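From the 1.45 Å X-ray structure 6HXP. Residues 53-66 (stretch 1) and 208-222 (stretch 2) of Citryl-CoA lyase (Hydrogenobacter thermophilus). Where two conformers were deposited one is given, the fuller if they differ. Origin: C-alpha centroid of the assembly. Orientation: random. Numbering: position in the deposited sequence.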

# COMPACT_ATOMS: atom_id res chain seq x y z
N MET A 53 7.25 -13.97 27.38
CA MET A 53 6.64 -12.65 27.29
C MET A 53 6.37 -12.28 25.85
O MET A 53 5.38 -11.60 25.57
N MET A 54 7.25 -12.67 24.92
CA MET A 54 7.00 -12.34 23.51
C MET A 54 5.76 -13.09 22.99
O MET A 54 4.95 -12.51 22.28
N GLU A 55 5.59 -14.37 23.35
CA GLU A 55 4.39 -15.11 22.96
C GLU A 55 3.16 -14.35 23.49
O GLU A 55 2.20 -14.13 22.75
N ALA A 56 3.20 -13.93 24.75
CA ALA A 56 2.03 -13.26 25.35
C ALA A 56 1.74 -11.91 24.73
O ALA A 56 0.57 -11.57 24.51
N MET A 57 2.79 -11.10 24.44
CA MET A 57 2.57 -9.77 23.81
C MET A 57 1.93 -9.95 22.46
O MET A 57 1.00 -9.22 22.10
N LEU A 58 2.46 -10.86 21.65
CA LEU A 58 1.94 -11.00 20.30
C LEU A 58 0.51 -11.51 20.29
O LEU A 58 -0.32 -11.02 19.53
N VAL A 59 0.20 -12.48 21.13
CA VAL A 59 -1.17 -12.97 21.21
C VAL A 59 -2.10 -11.87 21.64
O VAL A 59 -3.24 -11.80 21.14
N SER A 60 -1.63 -10.98 22.55
CA SER A 60 -2.45 -9.90 23.10
C SER A 60 -3.06 -8.99 22.05
O SER A 60 -4.12 -8.43 22.29
N VAL A 61 -2.41 -8.88 20.91
CA VAL A 61 -2.85 -7.95 19.85
C VAL A 61 -3.29 -8.67 18.57
O VAL A 61 -3.39 -8.01 17.54
N ILE A 62 -3.63 -9.96 18.65
CA ILE A 62 -3.83 -10.71 17.41
C ILE A 62 -4.99 -10.22 16.56
O ILE A 62 -4.91 -10.26 15.32
N ASP A 63 -6.06 -9.71 17.19
CA ASP A 63 -7.16 -9.13 16.41
C ASP A 63 -8.01 -8.26 17.32
O ASP A 63 -8.01 -8.43 18.53
N HIS A 64 -8.74 -7.33 16.71
CA HIS A 64 -9.65 -6.47 17.48
C HIS A 64 -10.97 -6.31 16.77
O HIS A 64 -11.66 -5.32 16.96
N GLY A 65 -11.29 -7.26 15.90
CA GLY A 65 -12.56 -7.28 15.21
C GLY A 65 -12.59 -6.42 13.97
O GLY A 65 -11.57 -5.98 13.43
N ILE A 66 -13.80 -6.28 13.42
CA ILE A 66 -13.99 -5.59 12.16
C ILE A 66 -14.08 -4.08 12.31
O ILE A 66 -13.92 -3.39 11.30
N GLY A 208 6.42 -2.25 15.26
CA GLY A 208 6.72 -3.58 14.72
C GLY A 208 6.05 -4.70 15.45
O GLY A 208 5.59 -5.66 14.84
N PHE A 209 5.99 -4.60 16.79
CA PHE A 209 5.35 -5.65 17.57
C PHE A 209 3.87 -5.73 17.26
O PHE A 209 3.30 -6.85 17.15
N PHE A 210 3.24 -4.58 17.13
CA PHE A 210 1.82 -4.49 16.78
C PHE A 210 1.54 -5.03 15.41
O PHE A 210 0.65 -5.87 15.24
N ILE A 211 2.39 -4.69 14.45
CA ILE A 211 2.18 -5.20 13.11
C ILE A 211 2.29 -6.69 13.06
O ILE A 211 1.47 -7.39 12.47
N ILE A 212 3.36 -7.24 13.65
CA ILE A 212 3.58 -8.68 13.60
C ILE A 212 2.42 -9.43 14.28
O ILE A 212 1.97 -10.44 13.74
N GLY A 213 1.97 -8.92 15.40
CA GLY A 213 0.89 -9.54 16.15
C GLY A 213 -0.43 -9.47 15.46
O GLY A 213 -1.20 -10.43 15.54
N ARG A 214 -0.74 -8.34 14.83
CA ARG A 214 -2.08 -8.12 14.23
C ARG A 214 -2.24 -8.66 12.82
O ARG A 214 -3.37 -8.89 12.35
N VAL A 215 -1.13 -8.83 12.07
CA VAL A 215 -1.26 -9.33 10.69
C VAL A 215 -2.05 -10.64 10.61
O VAL A 215 -2.83 -10.78 9.67
N PRO A 216 -1.93 -11.61 11.54
CA PRO A 216 -2.79 -12.79 11.43
C PRO A 216 -4.28 -12.43 11.44
O PRO A 216 -5.04 -13.03 10.71
N GLY A 217 -4.68 -11.48 12.27
CA GLY A 217 -6.06 -11.02 12.27
C GLY A 217 -6.43 -10.40 10.93
O GLY A 217 -7.52 -10.67 10.39
N LEU A 218 -5.54 -9.57 10.36
CA LEU A 218 -5.84 -9.00 9.04
C LEU A 218 -6.01 -10.08 7.99
O LEU A 218 -6.87 -9.99 7.12
N VAL A 219 -5.12 -11.10 8.02
CA VAL A 219 -5.27 -12.20 7.08
C VAL A 219 -6.63 -12.84 7.23
O VAL A 219 -7.32 -13.13 6.24
N ALA A 220 -7.03 -13.11 8.50
CA ALA A 220 -8.35 -13.71 8.71
C ALA A 220 -9.49 -12.85 8.14
O ALA A 220 -10.41 -13.38 7.51
N HIS A 221 -9.42 -11.55 8.38
CA HIS A 221 -10.46 -10.62 7.90
C HIS A 221 -10.50 -10.55 6.36
O HIS A 221 -11.57 -10.57 5.78
N VAL A 222 -9.34 -10.47 5.73
CA VAL A 222 -9.32 -10.39 4.29
C VAL A 222 -9.79 -11.69 3.66
O VAL A 222 -10.56 -11.70 2.70

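The most unusual feature of this contact is how closely the backbones meet at two glycines of the second helix. Gly213 CA lies 4.5 Å from Leu58 CA, and Gly217 CA lies 4.7 Å from Asp63 CA. A CB on Gly213 would fall 2.4 Å from Val61 CG2. One on Gly217 would fall 2.3 Å from Asp63 OD1 and 2.4 Å from Ile62 O. Atoms of the first stretch already occupy these positions, and the glycines leave room for them. Ile62 CA approaches Gly213 O at 3.2 Å, with a nearly linear CA-H...O geometry. That oxygen is buried and has no hydrogen-bond partner in the model.

The helices cross at -56°. At one end, Phe209 (chi1 m) meets two methionines. Met57 (m, t, p) points toward the second helix and brings CE to 3.8 Å from Phe209 CG. Met54 (t, p, then 93°) starts sideways, but its CE ends 3.9 Å from Phe209 CE1. Leu58 (m, t) also turns its end inward, with CD2 4.0 Å from Ile212 CG2. Val61 (m) points in. Its CG2 packs 3.7 Å from Gly213 CA, and its CB sits at the edge of the Phe210 ring, 3.9 Å from CD1. The CA-to-CB bond of Ile62 points away overall, yet CG1 (chi1 t) reaches within 4.0 Å of Pro216 CB.

Along the loop, polar contacts join the apolar ones. Arg214 (t, p, p, chi4 82°) starts sideways, and its end comes nearer to the loop. Its NE donates to Val61 O at 2.8 Å, and its NH2 adds a weak bond to Val61 O at 3.3 Å. His64 CB lies over one face of the guanidinium, 3.6 Å from Arg214 NH2. His221 (m) points toward the loop, and its NE2 donates to Asp63 OD2 at 2.9 Å. Asp63 OD2 also accepts Gly65 N at 2.9 Å. Ile66 CB lies 4.0 Å from His221 CE1.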

# COMPACT_ATOMS: atom_id res chain seq x y z
CB MET A 53 7.49 -11.58 27.98
CG MET A 53 7.52 -11.71 29.47
SD MET A 53 5.92 -11.75 30.27
CE MET A 53 5.25 -10.28 29.75
CB MET A 54 8.24 -12.71 22.67
CG MET A 54 8.14 -12.33 21.20
SD MET A 54 7.87 -10.55 20.82
CE MET A 54 9.52 -10.05 20.65
CB GLU A 55 4.32 -16.52 23.55
CG GLU A 55 5.48 -17.47 23.24
CD GLU A 55 5.49 -18.23 21.93
OE1 GLU A 55 4.62 -17.92 21.08
OE2 GLU A 55 6.44 -19.02 21.69
CB ALA A 56 2.26 -13.10 26.84
CB MET A 57 3.89 -9.00 23.50
CG MET A 57 4.67 -8.45 24.63
SD MET A 57 6.41 -8.15 24.00
CE MET A 57 6.06 -7.35 22.41
CB LEU A 58 2.87 -11.87 19.47
CG LEU A 58 4.28 -11.29 19.29
CD1 LEU A 58 5.21 -12.32 18.64
CD2 LEU A 58 4.27 -10.03 18.42
CB VAL A 59 -1.27 -14.21 22.13
CG1 VAL A 59 -2.71 -14.62 22.38
CG2 VAL A 59 -0.50 -15.38 21.52
CB SER A 60 -1.63 -9.03 24.03
OG SER A 60 -1.35 -9.72 25.25
CB VAL A 61 -1.77 -6.89 19.53
CG1 VAL A 61 -1.40 -6.09 20.79
CG2 VAL A 61 -0.55 -7.52 18.92
CB ILE A 62 -3.89 -12.21 17.68
CG1 ILE A 62 -3.68 -12.96 16.37
CG2 ILE A 62 -5.17 -12.64 18.39
CD1 ILE A 62 -3.36 -14.41 16.58
CB ASP A 63 -8.07 -10.21 15.75
CG ASP A 63 -8.91 -9.63 14.62
OD1 ASP A 63 -8.32 -9.02 13.69
OD2 ASP A 63 -10.18 -9.69 14.72
CB HIS A 64 -9.00 -5.11 17.78
CG HIS A 64 -9.57 -4.48 19.03
ND1 HIS A 64 -10.55 -3.49 18.97
CD2 HIS A 64 -9.37 -4.81 20.31
CE1 HIS A 64 -10.84 -3.20 20.23
NE2 HIS A 64 -10.15 -3.95 21.08
CB ILE A 66 -15.20 -6.23 11.44
CG1 ILE A 66 -15.22 -5.96 9.97
CG2 ILE A 66 -16.51 -5.83 12.10
CD1 ILE A 66 -16.23 -6.90 9.25
CB PHE A 209 5.60 -5.47 19.07
CG PHE A 209 7.08 -5.39 19.38
CD1 PHE A 209 7.91 -6.48 19.19
CD2 PHE A 209 7.66 -4.18 19.77
CE1 PHE A 209 9.29 -6.37 19.43
CE2 PHE A 209 9.01 -4.08 20.00
CZ PHE A 209 9.82 -5.16 19.79
CB PHE A 210 1.34 -3.06 16.91
CG PHE A 210 -0.14 -2.88 16.73
CD1 PHE A 210 -1.04 -3.56 17.54
CD2 PHE A 210 -0.64 -1.99 15.81
CE1 PHE A 210 -2.41 -3.35 17.41
CE2 PHE A 210 -2.02 -1.80 15.68
CZ PHE A 210 -2.89 -2.51 16.43
CB ILE A 211 3.22 -4.55 12.16
CG1 ILE A 211 2.96 -3.03 12.00
CG2 ILE A 211 3.18 -5.25 10.77
CD1 ILE A 211 4.11 -2.28 11.53
CB ILE A 212 4.91 -9.02 14.28
CG1 ILE A 212 6.06 -8.53 13.43
CG2 ILE A 212 5.03 -10.55 14.55
CD1 ILE A 212 7.42 -8.47 14.17
CB ARG A 214 -2.42 -6.64 14.28
CG ARG A 214 -3.75 -6.20 13.69
CD ARG A 214 -4.95 -6.84 14.35
NE ARG A 214 -4.99 -6.58 15.79
CZ ARG A 214 -5.45 -5.47 16.38
NH1 ARG A 214 -6.04 -4.51 15.66
NH2 ARG A 214 -5.36 -5.33 17.70
CB VAL A 215 0.14 -9.40 10.01
CG1 VAL A 215 0.18 -10.42 8.88
CG2 VAL A 215 0.50 -8.01 9.49
CB PRO A 216 -2.40 -13.63 12.63
CG PRO A 216 -0.95 -13.24 12.91
CD PRO A 216 -0.95 -11.75 12.63
CB LEU A 218 -4.79 -8.00 8.61
CG LEU A 218 -4.66 -6.75 9.50
CD1 LEU A 218 -3.45 -5.91 9.07
CD2 LEU A 218 -5.94 -5.93 9.48
CB VAL A 219 -4.14 -13.24 7.30
CG1 VAL A 219 -4.44 -14.53 6.53
CG2 VAL A 219 -2.77 -12.68 6.87
CB ALA A 220 -8.57 -13.98 10.19
CB HIS A 221 -10.23 -9.21 8.48
CG HIS A 221 -10.77 -9.09 9.86
ND1 HIS A 221 -12.11 -8.84 10.10
CD2 HIS A 221 -10.13 -9.27 11.05
CE1 HIS A 221 -12.24 -8.86 11.43
NE2 HIS A 221 -11.08 -9.14 12.05
CB VAL A 222 -7.91 -9.98 3.81
CG1 VAL A 222 -7.80 -10.07 2.28
CG2 VAL A 222 -7.60 -8.58 4.28